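Local coordinates for proteasome activator protein PA26 (Trypanosoma brucei, PDB 1YAR) that probably activates the 20S proteasome by docking on the ends of its barrel as a ring and opening the gate for substrates, at residues Gly75-Tyr80 and Ala194-Lys199. Numbering follows the deposited sequence.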
# COMPACT_ATOMS: atom_id res chain seq x y z
N GLY O 75 116.02 -54.52 -12.12
CA GLY O 75 115.29 -54.26 -13.37
C GLY O 75 113.80 -54.04 -13.15
O GLY O 75 113.21 -53.10 -13.72
N VAL O 76 113.18 -54.88 -12.32
CA VAL O 76 111.75 -54.74 -12.00
C VAL O 76 111.49 -53.38 -11.32
O VAL O 76 110.59 -52.64 -11.74
CB VAL O 76 111.21 -55.93 -11.15
CG1 VAL O 76 109.77 -55.64 -10.63
CG2 VAL O 76 111.20 -57.24 -11.97
N LEU O 77 112.27 -53.07 -10.29
CA LEU O 77 112.10 -51.80 -9.56
C LEU O 77 112.32 -50.57 -10.46
O LEU O 77 111.59 -49.58 -10.35
CB LEU O 77 112.98 -51.75 -8.30
CG LEU O 77 112.52 -52.74 -7.20
CD1 LEU O 77 113.65 -53.21 -6.32
CD2 LEU O 77 111.36 -52.19 -6.31
N GLN O 78 113.32 -50.64 -11.35
CA GLN O 78 113.59 -49.56 -12.28
C GLN O 78 112.43 -49.35 -13.24
O GLN O 78 112.06 -48.21 -13.55
CB GLN O 78 114.87 -49.85 -13.10
CG GLN O 78 115.19 -48.77 -14.13
CD GLN O 78 115.71 -47.50 -13.48
OE1 GLN O 78 116.90 -47.41 -13.15
NE2 GLN O 78 114.83 -46.50 -13.31
N ARG O 79 111.85 -50.45 -13.70
CA ARG O 79 110.73 -50.41 -14.63
C ARG O 79 109.50 -49.77 -13.96
O ARG O 79 108.76 -49.01 -14.60
CB ARG O 79 110.41 -51.83 -15.05
CG ARG O 79 109.48 -51.95 -16.24
CD ARG O 79 109.44 -53.34 -16.82
NE ARG O 79 108.32 -53.47 -17.75
CZ ARG O 79 107.85 -54.63 -18.18
NH1 ARG O 79 108.40 -55.76 -17.77
NH2 ARG O 79 106.82 -54.64 -19.02
N TYR O 80 109.29 -50.11 -12.69
CA TYR O 80 108.19 -49.51 -11.92
C TYR O 80 108.40 -48.01 -11.75
O TYR O 80 107.49 -47.22 -12.02
CB TYR O 80 107.98 -50.23 -10.57
CG TYR O 80 106.72 -49.74 -9.86
CD1 TYR O 80 105.47 -49.89 -10.45
CD2 TYR O 80 106.81 -49.07 -8.63
CE1 TYR O 80 104.31 -49.42 -9.82
CE2 TYR O 80 105.65 -48.60 -7.99
CZ TYR O 80 104.42 -48.79 -8.61
OH TYR O 80 103.26 -48.32 -8.02
N ALA O 194 112.41 -60.72 -1.46
CA ALA O 194 111.04 -61.16 -1.70
C ALA O 194 110.03 -60.03 -1.49
O ALA O 194 109.14 -59.84 -2.32
CB ALA O 194 110.69 -62.35 -0.79
N ASP O 195 110.16 -59.30 -0.39
CA ASP O 195 109.15 -58.31 -0.01
C ASP O 195 109.10 -57.14 -0.99
O ASP O 195 108.04 -56.57 -1.19
CB ASP O 195 109.37 -57.79 1.41
CG ASP O 195 108.79 -58.72 2.46
OD1 ASP O 195 108.27 -59.81 2.11
OD2 ASP O 195 108.82 -58.45 3.69
N PHE O 196 110.24 -56.78 -1.58
CA PHE O 196 110.21 -55.70 -2.56
C PHE O 196 109.54 -56.09 -3.85
O PHE O 196 108.86 -55.27 -4.47
CB PHE O 196 111.59 -55.04 -2.77
CG PHE O 196 111.87 -53.98 -1.74
CD1 PHE O 196 112.36 -54.32 -0.49
CD2 PHE O 196 111.56 -52.65 -2.00
CE1 PHE O 196 112.57 -53.34 0.49
CE2 PHE O 196 111.78 -51.66 -1.05
CZ PHE O 196 112.28 -52.01 0.21
N MET O 197 109.66 -57.37 -4.22
CA MET O 197 108.92 -57.86 -5.36
C MET O 197 107.43 -57.97 -5.03
O MET O 197 106.59 -57.61 -5.85
CB MET O 197 109.50 -59.18 -5.89
CG MET O 197 110.92 -59.05 -6.40
SD MET O 197 111.08 -57.96 -7.84
CE MET O 197 111.68 -56.44 -7.14
N LEU O 198 107.10 -58.46 -3.84
CA LEU O 198 105.69 -58.48 -3.39
C LEU O 198 105.08 -57.08 -3.44
O LEU O 198 103.97 -56.90 -3.94
CB LEU O 198 105.56 -59.08 -1.98
CG LEU O 198 104.16 -58.99 -1.34
CD1 LEU O 198 103.11 -59.67 -2.23
CD2 LEU O 198 104.19 -59.63 0.03
N LYS O 199 105.81 -56.10 -2.91
CA LYS O 199 105.35 -54.71 -2.87
C LYS O 199 105.11 -54.11 -4.26
O LYS O 199 104.15 -53.38 -4.45
CB LYS O 199 106.33 -53.85 -2.08
CG LYS O 199 106.22 -54.13 -0.61
CD LYS O 199 107.16 -53.29 0.19
CE LYS O 199 107.01 -53.69 1.64
NZ LYS O 199 107.53 -52.64 2.56
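Val76 and Leu77 of helix 71-99 meet Phe196 and Met197 of helix 183-226 inside the helical bundle of a PA26 subunit, an 11S (PA28-like) activator. The two short segments run in roughly the same direction, 31° apart, with their axes 10.6 Å from each other at closest approach. That spacing is bridged by apolar side chains alone. Val76 comes first. Its CB and CG1 both lie 3.9 Å from Met197 SD, and the two side chains meet tip to tip. With chi1 at 170° Val76 CG1 stands anti to the backbone N, and Val76 CG2 is left slightly farther from Met197 SD, at 4.2 Å. Val76 also touches Ala49 of helix 24-57, while Met197 rests on Ala52 and Ile56 of that same helix, which therefore packs against both residues. Leu77 follows and reaches both partners. Leu77 CD2 lies 4.3 Å from Phe196 CD2, at the ring edge and near the ring plane. The same ring packs edge-to-face with Tyr154 of helix 150-166, and Ile146 in a loop touches both Leu77 and Phe196. Beyond the bundle, Phe196 packs on Arg152 of a neighbouring subunit, so this core lies close to a subunit interface. Met197 is bent at chi2 and chi3, and its methyl turns toward Leu77, whose side chain it crosses at a slant: Met197 CE lies 3.8 Å from Leu77 CG and 3.9 Å from Leu77 CD1.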